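Side-chain contacts in citrate synthase (Thermotoga maritima, PDB 2P2W), which probably catalyses the condensation of oxaloacetate with acetyl-CoA and water to give citrate and CoA, a step of the tricarboxylic acid cycle: residues S274-I279 against F307-F312; L222-S227 against E232-K237; E76-L81 against K136-P141. All coordinates share one frame; numbering follows the deposited sequence.

Contact 1 (S274-I279 against F307-F312); sequences SKLFRI and FEELGF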
loop_
_atom_site.group_PDB
_atom_site.type_symbol
_atom_site.label_atom_id
_atom_site.label_comp_id
_atom_site.label_asym_id
_atom_site.label_seq_id
_atom_site.Cartn_x
_atom_site.Cartn_y
_atom_site.Cartn_z
ATOM N N SER A 274 16.544 -20.838 -26.036
ATOM C CA SER A 274 15.388 -19.965 -25.942
ATOM C C SER A 274 15.715 -18.660 -26.672
ATOM O O SER A 274 16.723 -18.010 -26.376
ATOM C CB SER A 274 15.073 -19.662 -24.476
ATOM O OG SER A 274 14.418 -18.411 -24.358
ATOM N N LYS A 275 14.870 -18.288 -27.630
ATOM C CA LYS A 275 15.064 -17.058 -28.397
ATOM C C LYS A 275 15.121 -15.865 -27.440
ATOM O O LYS A 275 15.943 -14.963 -27.600
ATOM C CB LYS A 275 13.909 -16.884 -29.393
ATOM C CG LYS A 275 13.901 -15.583 -30.187
ATOM C CD LYS A 275 14.893 -15.578 -31.345
ATOM C CE LYS A 275 16.195 -14.876 -30.998
ATOM N NZ LYS A 275 17.139 -14.917 -32.160
ATOM N N LEU A 276 14.241 -15.866 -26.445
ATOM C CA LEU A 276 14.207 -14.788 -25.462
ATOM C C LEU A 276 15.538 -14.707 -24.725
ATOM O O LEU A 276 16.103 -13.625 -24.557
ATOM C CB LEU A 276 13.068 -15.019 -24.459
ATOM C CG LEU A 276 11.653 -14.900 -25.035
ATOM C CD1 LEU A 276 10.617 -15.307 -23.988
ATOM C CD2 LEU A 276 11.415 -13.460 -25.497
ATOM N N PHE A 277 16.045 -15.855 -24.288
ATOM C CA PHE A 277 17.308 -15.871 -23.574
ATOM C C PHE A 277 18.447 -15.353 -24.451
ATOM O O PHE A 277 19.269 -14.562 -23.994
ATOM C CB PHE A 277 17.636 -17.285 -23.083
ATOM C CG PHE A 277 18.959 -17.385 -22.377
ATOM C CD1 PHE A 277 19.213 -16.628 -21.235
ATOM C CD2 PHE A 277 19.959 -18.226 -22.859
ATOM C CE1 PHE A 277 20.446 -16.708 -20.581
ATOM C CE2 PHE A 277 21.191 -18.312 -22.214
ATOM C CZ PHE A 277 21.436 -17.551 -21.073
ATOM N N ARG A 278 18.492 -15.791 -25.707
ATOM C CA ARG A 278 19.552 -15.360 -26.621
ATOM C C ARG A 278 19.566 -13.835 -26.740
ATOM O O ARG A 278 20.624 -13.208 -26.705
ATOM C CB ARG A 278 19.358 -15.966 -28.019
ATOM C CG ARG A 278 19.419 -17.495 -28.116
ATOM C CD ARG A 278 20.822 -18.055 -27.913
ATOM N NE ARG A 278 20.899 -19.495 -28.195
ATOM C CZ ARG A 278 21.067 -20.032 -29.404
ATOM N NH1 ARG A 278 21.184 -19.260 -30.476
ATOM N NH2 ARG A 278 21.112 -21.353 -29.544
ATOM N N ILE A 279 18.387 -13.243 -26.890
ATOM C CA ILE A 279 18.289 -11.792 -27.020
ATOM C C ILE A 279 18.725 -11.090 -25.729
ATOM O O ILE A 279 19.497 -10.131 -25.763
ATOM C CB ILE A 279 16.842 -11.368 -27.386
ATOM C CG1 ILE A 279 16.444 -12.004 -28.723
ATOM C CG2 ILE A 279 16.742 -9.843 -27.486
ATOM C CD1 ILE A 279 14.976 -11.841 -29.089
ATOM N N PHE A 307 10.536 -17.719 -16.111
ATOM C CA PHE A 307 9.108 -17.935 -15.898
ATOM C C PHE A 307 8.397 -18.227 -17.215
ATOM O O PHE A 307 7.496 -19.069 -17.277
ATOM C CB PHE A 307 8.468 -16.718 -15.217
ATOM C CG PHE A 307 8.974 -16.465 -13.821
ATOM C CD1 PHE A 307 9.426 -17.517 -13.026
ATOM C CD2 PHE A 307 8.970 -15.180 -13.290
ATOM C CE1 PHE A 307 9.865 -17.289 -11.719
ATOM C CE2 PHE A 307 9.407 -14.945 -11.988
ATOM C CZ PHE A 307 9.854 -16.001 -11.203
ATOM N N GLU A 308 8.798 -17.523 -18.266
ATOM C CA GLU A 308 8.204 -17.736 -19.580
ATOM C C GLU A 308 8.503 -19.159 -20.047
ATOM O O GLU A 308 7.600 -19.890 -20.459
ATOM C CB GLU A 308 8.774 -16.741 -20.598
ATOM C CG GLU A 308 8.373 -17.035 -22.046
ATOM C CD GLU A 308 7.224 -16.169 -22.542
ATOM O OE1 GLU A 308 6.499 -15.585 -21.706
ATOM O OE2 GLU A 308 7.044 -16.083 -23.775
ATOM N N GLU A 309 9.774 -19.551 -19.981
ATOM C CA GLU A 309 10.171 -20.886 -20.432
ATOM C C GLU A 309 9.544 -21.994 -19.580
ATOM O O GLU A 309 9.392 -23.128 -20.021
ATOM C CB GLU A 309 11.705 -21.010 -20.430
ATOM C CG GLU A 309 12.420 -20.061 -21.419
ATOM C CD GLU A 309 11.941 -20.250 -22.851
ATOM O OE1 GLU A 309 11.580 -21.360 -23.223
ATOM O OE2 GLU A 309 11.980 -19.274 -23.603
ATOM N N LEU A 310 9.205 -21.660 -18.311
ATOM C CA LEU A 310 8.587 -22.671 -17.439
ATOM C C LEU A 310 7.085 -22.806 -17.707
ATOM O O LEU A 310 6.393 -23.622 -17.105
ATOM C CB LEU A 310 8.789 -22.271 -15.983
ATOM C CG LEU A 310 10.214 -22.431 -15.485
ATOM C CD1 LEU A 310 10.315 -22.093 -13.983
ATOM C CD2 LEU A 310 10.745 -23.862 -15.650
ATOM N N GLY A 311 6.555 -21.914 -18.574
ATOM C CA GLY A 311 5.149 -22.054 -18.996
ATOM C C GLY A 311 4.139 -21.171 -18.202
ATOM O O GLY A 311 2.941 -21.403 -18.309
ATOM N N PHE A 312 4.592 -20.179 -17.439
ATOM C CA PHE A 312 3.668 -19.322 -16.700
ATOM C C PHE A 312 3.213 -18.116 -17.518
ATOM O O PHE A 312 3.968 -17.597 -18.339
ATOM C CB PHE A 312 4.313 -18.824 -15.403
ATOM C CG PHE A 312 4.533 -19.900 -14.384
ATOM C CD1 PHE A 312 3.535 -20.216 -13.471
ATOM C CD2 PHE A 312 5.720 -20.622 -14.356
ATOM C CE1 PHE A 312 3.713 -21.240 -12.540
ATOM C CE2 PHE A 312 5.911 -21.652 -13.425
ATOM C CZ PHE A 312 4.903 -21.958 -12.517
#
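Ser274 meets Glu309 with its hydroxyl, and the same serine is the N-cap residue of helix 275-289, so one small side chain serves two helices at once. With OG roughly anti to the backbone N (chi1 153°), the oxygen accepts the capping bond from Phe277 N at 3.0 Å, the almost straight bond expected of a serine cap. Its own hydrogen goes across the contact: Ser274 OG donates to Glu309 OE2 at 2.7 Å. The hydroxyl does not lie level with the acceptor group but comes in from above, 58° out of the carboxylate plane. Glu309 reaches this spot through a chain bent at chi2 (-57°), which swings the carboxylate round to the serine. Were Glu309 an alanine, the capping hydroxyl would probably lose its acceptor across the contact, and a gap would be likely to open where the carboxylate now lies.

One residue further, the end of Lys275 leads off to a salt bridge with Glu228. Leu276 supplies the apolar part: its CD1 methyl lies 3.4 Å from Glu308 CG, the two side chains crossing at about a right angle. The charged end of Glu308 is engaged by Arg314 in a salt bridge, so the leucine packs against a glutamate whose tip is already committed. The Phe277 ring packs on Leu267 of helix 258-270 and on Tyr302 of helix 299-309. In the second segment the chain leaves helical angles at Gly311, in a Schellman motif where Gly311 N bonds to Glu308 O at 3.0 Å and Phe312 N to Phe307 O at 3.1 Å.

Contact 2 (L222-S227 against E232-K237); sequences LEEIGS and EEFVQK
Ile225 lies over one face of the Phe234 ring, an apolar meeting of two buried side chains. Its CG1 stands 3.6 Å from the centroid of the Phe234 ring and 17° off the ring normal, a CH-pi arrangement in which the methylene is offset toward the rim. The CD1 methyl of Ile225 continues along the same face and comes to 3.6 Å from Phe234 CD2, so the long branch of the isoleucine, rather than CG2, does the covering. Phe234 offers its ring because CG is anti to the backbone N (chi1 177°), which sends the aromatic group straight across to the preceding helix.

The pair joins two consecutive helices, 214-225 and 231-241, linked by a short turn, consistent with the mainly helical citrate synthase fold. Gly226 opens that turn with a positive phi that favours glycine, and the carbonyl O of Ile225 accepts a hydrogen bond from Arg230 within it.

A second kind of contact is polar against aromatic. Glu224, extended beyond CG, brings OE2 to the edge of the same ring, 3.6 Å from Phe234 CE1 and in the ring plane, with carboxylate and ring perpendicular. The oxygen thus faces the slightly positive ring rim.

The last is electrostatic and looser. Lys237 NZ lies 4.1 Å from Glu224 OE2, too far for a salt bridge, though the opposite charges would be expected to attract. The closer partner of this carboxylate is Arg243, which forms a salt bridge with Glu224 OE1.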
loop_
_atom_site.group_PDB
_atom_site.type_symbol
_atom_site.label_atom_id
_atom_site.label_comp_id
_atom_site.label_asym_id
_atom_site.label_seq_id
_atom_site.Cartn_x
_atom_site.Cartn_y
_atom_site.Cartn_z
ATOM N N LEU A 222 12.117 -7.642 -25.292
ATOM C CA LEU A 222 13.009 -8.550 -26.006
ATOM C C LEU A 222 12.458 -8.825 -27.404
ATOM O O LEU A 222 13.204 -8.863 -28.384
ATOM C CB LEU A 222 13.157 -9.862 -25.222
ATOM C CG LEU A 222 13.827 -9.725 -23.848
ATOM C CD1 LEU A 222 13.821 -11.068 -23.119
ATOM C CD2 LEU A 222 15.248 -9.208 -24.027
ATOM N N GLU A 223 11.144 -9.009 -27.498
ATOM C CA GLU A 223 10.512 -9.275 -28.783
ATOM C C GLU A 223 10.557 -8.035 -29.669
ATOM O O GLU A 223 10.692 -8.138 -30.895
ATOM C CB GLU A 223 9.079 -9.776 -28.554
ATOM C CG GLU A 223 9.091 -11.242 -28.107
ATOM C CD GLU A 223 7.854 -11.701 -27.347
ATOM O OE1 GLU A 223 7.015 -10.860 -26.974
ATOM O OE2 GLU A 223 7.746 -12.920 -27.097
ATOM N N GLU A 224 10.476 -6.862 -29.043
ATOM C CA GLU A 224 10.534 -5.602 -29.773
ATOM C C GLU A 224 11.911 -5.490 -30.423
ATOM O O GLU A 224 12.044 -5.000 -31.546
ATOM C CB GLU A 224 10.323 -4.425 -28.818
ATOM C CG GLU A 224 10.057 -3.109 -29.520
ATOM C CD GLU A 224 10.095 -1.921 -28.574
ATOM O OE1 GLU A 224 9.631 -2.059 -27.422
ATOM O OE2 GLU A 224 10.578 -0.849 -28.989
ATOM N N ILE A 225 12.938 -5.938 -29.704
ATOM C CA ILE A 225 14.301 -5.907 -30.230
ATOM C C ILE A 225 14.359 -6.899 -31.395
ATOM O O ILE A 225 14.978 -6.635 -32.430
ATOM C CB ILE A 225 15.326 -6.308 -29.148
ATOM C CG1 ILE A 225 15.276 -5.301 -27.989
ATOM C CG2 ILE A 225 16.723 -6.355 -29.748
ATOM C CD1 ILE A 225 16.131 -5.680 -26.798
ATOM N N GLY A 226 13.712 -8.046 -31.206
ATOM C CA GLY A 226 13.648 -9.048 -32.257
ATOM C C GLY A 226 14.750 -10.077 -32.346
ATOM O O GLY A 226 14.468 -11.271 -32.455
ATOM N N SER A 227 16.003 -9.634 -32.327
ATOM C CA SER A 227 17.115 -10.571 -32.411
ATOM C C SER A 227 18.412 -9.940 -31.950
ATOM O O SER A 227 18.492 -8.726 -31.751
ATOM C CB SER A 227 17.300 -11.060 -33.844
ATOM O OG SER A 227 17.908 -10.056 -34.634
ATOM N N GLU A 232 22.224 -3.545 -30.734
ATOM C CA GLU A 232 22.920 -2.262 -30.766
ATOM C C GLU A 232 22.002 -1.097 -31.128
ATOM O O GLU A 232 21.980 -0.075 -30.440
ATOM C CB GLU A 232 24.086 -2.313 -31.753
ATOM C CG GLU A 232 24.849 -1.005 -31.833
ATOM C CD GLU A 232 25.981 -1.053 -32.832
ATOM O OE1 GLU A 232 26.127 -2.085 -33.518
ATOM O OE2 GLU A 232 26.722 -0.057 -32.935
ATOM N N GLU A 233 21.243 -1.255 -32.207
ATOM C CA GLU A 233 20.326 -0.215 -32.665
ATOM C C GLU A 233 19.256 0.131 -31.630
ATOM O O GLU A 233 18.907 1.300 -31.443
ATOM C CB GLU A 233 19.650 -0.655 -33.963
ATOM C CG GLU A 233 18.742 0.400 -34.576
ATOM C CD GLU A 233 18.402 0.101 -36.024
ATOM O OE1 GLU A 233 19.087 -0.750 -36.633
ATOM O OE2 GLU A 233 17.448 0.716 -36.554
ATOM N N PHE A 234 18.723 -0.890 -30.969
ATOM C CA PHE A 234 17.690 -0.679 -29.963
ATOM C C PHE A 234 18.230 0.104 -28.769
ATOM O O PHE A 234 17.583 1.034 -28.281
ATOM C CB PHE A 234 17.145 -2.019 -29.473
ATOM C CG PHE A 234 16.122 -1.891 -28.383
ATOM C CD1 PHE A 234 14.819 -1.501 -28.676
ATOM C CD2 PHE A 234 16.467 -2.148 -27.059
ATOM C CE1 PHE A 234 13.871 -1.369 -27.662
ATOM C CE2 PHE A 234 15.529 -2.018 -26.038
ATOM C CZ PHE A 234 14.228 -1.628 -26.341
ATOM N N VAL A 235 19.411 -0.285 -28.296
ATOM C CA VAL A 235 20.023 0.386 -27.152
ATOM C C VAL A 235 20.316 1.853 -27.460
ATOM O O VAL A 235 20.000 2.733 -26.659
ATOM C CB VAL A 235 21.331 -0.324 -26.719
ATOM C CG1 VAL A 235 22.034 0.481 -25.634
ATOM C CG2 VAL A 235 21.009 -1.723 -26.201
ATOM N N GLN A 236 20.907 2.116 -28.622
ATOM C CA GLN A 236 21.219 3.489 -29.008
ATOM C C GLN A 236 19.951 4.331 -29.081
ATOM O O GLN A 236 19.943 5.495 -28.674
ATOM C CB GLN A 236 21.951 3.515 -30.352
ATOM C CG GLN A 236 23.397 3.060 -30.261
ATOM C CD GLN A 236 24.176 3.819 -29.194
ATOM O OE1 GLN A 236 24.121 5.048 -29.127
ATOM N NE2 GLN A 236 24.913 3.090 -28.364
ATOM N N LYS A 237 18.881 3.731 -29.596
ATOM C CA LYS A 237 17.591 4.399 -29.707
ATOM C C LYS A 237 17.076 4.757 -28.317
ATOM O O LYS A 237 16.555 5.851 -28.099
ATOM C CB LYS A 237 16.582 3.483 -30.405
ATOM C CG LYS A 237 15.133 3.949 -30.311
ATOM C CD LYS A 237 14.171 2.823 -30.666
ATOM C CE LYS A 237 12.891 3.351 -31.291
ATOM N NZ LYS A 237 11.761 2.388 -31.137
#

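Contact 3 (E76-L81 against K136-P141); sequences EALGIL and KELIRP
The branch ends of Leu78 and Leu138 meet head-on, joining helix 75-81 to the irregular segment 136-141. The side chain of Leu78 can be followed outward. From CB it sets out toward the loop, and chi1, at -146°, stands well away from a staggered value, carrying CG out to where the chain forks. Each branch then has a partner of its own. CD1 meets Leu138 CD1 at 3.8 Å, methyl against methyl, a normal apolar separation. CD2 turns instead to the end of Arg140: it lies 3.5 Å from Arg140 NH2 and 3.7 Å from Arg140 NH1, so the methyl touches both terminal nitrogens of the guanidinium. Arg140 comes in from the loop side. Its chain is bent at chi2 (-79°), which brings the guanidinium to the Leu78 methyl although the first bond of the side chain does not aim there.

One turn further along the helix, Leu81 adds a more distant touch, its CD2 being 4.4 Å from Leu138 CD2. Leu138 is therefore approached by both leucines, one at each methyl, while no hydrogen bond links the two segments. Tyr128 of helix 110-133 touches both Leu78 and Arg140, and Tyr82 packs on Leu138. Other positions of the same helix meet the second subunit, with Ile80 against Leu84 and Glu76 against Pro85 of that chain. The arrangement is plain helix-to-loop packing in a mainly helical dimer: leucines of a short helix beside the subunit interface pack against the loop that connects helices 110-133 and 147-156.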
loop_
_atom_site.group_PDB
_atom_site.type_symbol
_atom_site.label_atom_id
_atom_site.label_comp_id
_atom_site.label_asym_id
_atom_site.label_seq_id
_atom_site.Cartn_x
_atom_site.Cartn_y
_atom_site.Cartn_z
ATOM N N GLU A 76 -16.057 -19.237 1.662
ATOM C CA GLU A 76 -16.639 -17.990 1.174
ATOM C C GLU A 76 -15.791 -17.364 0.069
ATOM O O GLU A 76 -16.322 -16.764 -0.866
ATOM C CB GLU A 76 -16.800 -16.999 2.327
ATOM C CG GLU A 76 -15.493 -16.443 2.853
ATOM C CD GLU A 76 -15.604 -15.964 4.285
ATOM O OE1 GLU A 76 -16.738 -15.928 4.812
ATOM O OE2 GLU A 76 -14.559 -15.631 4.885
ATOM N N ALA A 77 -14.475 -17.505 0.182
ATOM C CA ALA A 77 -13.568 -16.957 -0.818
ATOM C C ALA A 77 -13.828 -17.649 -2.146
ATOM O O ALA A 77 -13.814 -17.020 -3.203
ATOM C CB ALA A 77 -12.119 -17.169 -0.389
ATOM N N LEU A 78 -14.075 -18.951 -2.084
ATOM C CA LEU A 78 -14.336 -19.720 -3.286
ATOM C C LEU A 78 -15.603 -19.199 -3.957
ATOM O O LEU A 78 -15.693 -19.146 -5.181
ATOM C CB LEU A 78 -14.479 -21.202 -2.935
ATOM C CG LEU A 78 -13.955 -22.165 -3.999
ATOM C CD1 LEU A 78 -12.523 -21.788 -4.362
ATOM C CD2 LEU A 78 -14.017 -23.596 -3.480
ATOM N N GLY A 79 -16.578 -18.803 -3.146
ATOM C CA GLY A 79 -17.817 -18.279 -3.693
ATOM C C GLY A 79 -17.570 -17.010 -4.489
ATOM O O GLY A 79 -18.143 -16.813 -5.561
ATOM N N ILE A 80 -16.710 -16.146 -3.958
ATOM C CA ILE A 80 -16.366 -14.889 -4.611
ATOM C C ILE A 80 -15.602 -15.133 -5.913
ATOM O O ILE A 80 -15.827 -14.448 -6.907
ATOM C CB ILE A 80 -15.503 -14.014 -3.674
ATOM C CG1 ILE A 80 -16.388 -13.404 -2.586
ATOM C CG2 ILE A 80 -14.781 -12.938 -4.463
ATOM C CD1 ILE A 80 -15.697 -13.260 -1.243
ATOM N N LEU A 81 -14.703 -16.113 -5.898
ATOM C CA LEU A 81 -13.898 -16.444 -7.075
ATOM C C LEU A 81 -14.725 -16.630 -8.342
ATOM O O LEU A 81 -14.410 -16.066 -9.393
ATOM C CB LEU A 81 -13.091 -17.720 -6.824
ATOM C CG LEU A 81 -12.307 -18.262 -8.025
ATOM C CD1 LEU A 81 -11.193 -17.295 -8.386
ATOM C CD2 LEU A 81 -11.737 -19.632 -7.703
ATOM N N LYS A 136 -11.170 -24.348 -16.306
ATOM C CA LYS A 136 -10.749 -25.690 -15.923
ATOM C C LYS A 136 -11.168 -26.004 -14.495
ATOM O O LYS A 136 -11.395 -25.100 -13.691
ATOM C CB LYS A 136 -9.229 -25.824 -16.039
ATOM C CG LYS A 136 -8.694 -25.718 -17.453
ATOM C CD LYS A 136 -7.240 -26.145 -17.502
ATOM C CE LYS A 136 -6.771 -26.351 -18.932
ATOM N NZ LYS A 136 -5.572 -27.235 -18.985
ATOM N N GLU A 137 -11.272 -27.289 -14.177
ATOM C CA GLU A 137 -11.650 -27.698 -12.829
ATOM C C GLU A 137 -10.511 -27.361 -11.872
ATOM O O GLU A 137 -9.337 -27.483 -12.224
ATOM C CB GLU A 137 -11.928 -29.204 -12.778
ATOM C CG GLU A 137 -13.172 -29.649 -13.537
ATOM C CD GLU A 137 -14.430 -28.934 -13.072
ATOM O OE1 GLU A 137 -14.956 -29.291 -11.996
ATOM O OE2 GLU A 137 -14.890 -28.011 -13.778
ATOM N N LEU A 138 -10.856 -26.932 -10.665
ATOM C CA LEU A 138 -9.843 -26.598 -9.675
ATOM C C LEU A 138 -9.091 -27.856 -9.271
ATOM O O LEU A 138 -9.646 -28.956 -9.283
ATOM C CB LEU A 138 -10.485 -25.987 -8.425
ATOM C CG LEU A 138 -11.273 -24.682 -8.561
ATOM C CD1 LEU A 138 -11.833 -24.281 -7.204
ATOM C CD2 LEU A 138 -10.371 -23.586 -9.105
ATOM N N ILE A 139 -7.818 -27.690 -8.935
ATOM C CA ILE A 139 -7.001 -28.803 -8.469
ATOM C C ILE A 139 -6.634 -28.414 -7.046
ATOM O O ILE A 139 -5.836 -27.501 -6.825
ATOM C CB ILE A 139 -5.729 -28.985 -9.320
ATOM C CG1 ILE A 139 -6.117 -29.453 -10.727
ATOM C CG2 ILE A 139 -4.798 -30.000 -8.658
ATOM C CD1 ILE A 139 -4.946 -29.565 -11.698
ATOM N N ARG A 140 -7.250 -29.096 -6.083
ATOM C CA ARG A 140 -7.049 -28.804 -4.662
ATOM C C ARG A 140 -5.597 -29.029 -4.218
ATOM O O ARG A 140 -4.870 -29.845 -4.771
ATOM C CB ARG A 140 -7.987 -29.703 -3.855
ATOM C CG ARG A 140 -9.447 -29.552 -4.282
ATOM C CD ARG A 140 -10.091 -28.291 -3.697
ATOM N NE ARG A 140 -11.442 -28.105 -4.235
ATOM C CZ ARG A 140 -12.212 -27.165 -3.657
ATOM N NH1 ARG A 140 -11.745 -26.449 -2.649
ATOM N NH2 ARG A 140 -13.453 -26.958 -4.110
ATOM N N PRO A 141 -5.164 -28.284 -3.189
ATOM C CA PRO A 141 -3.800 -28.416 -2.676
ATOM C C PRO A 141 -3.587 -29.847 -2.177
ATOM O O PRO A 141 -4.486 -30.434 -1.577
ATOM C CB PRO A 141 -3.759 -27.411 -1.523
ATOM C CG PRO A 141 -4.798 -26.396 -1.902
ATOM C CD PRO A 141 -5.909 -27.247 -2.453
#

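In the fold
Along the chain the order is contact 3, then contact 2, then contact 1, each closing before the next opens. Contacts 1 and 2 are neighbours, their centres about 17 Å apart, and they touch: Ile279 packs on the backbone of helix 214-225 and its following turn. Together they tie helices 214-225, 231-241, 275-289 and 299-309 into one helical cluster, consistent with the small domain of the citrate synthase fold. Contact 3 stands apart, its centre about 29 Å from that of contact 1 and 42 Å from that of contact 2, near the second subunit. All three lie away from the predicted active-site residues, though helix 299-309 of contact 1 carries one, Asp300, near its start.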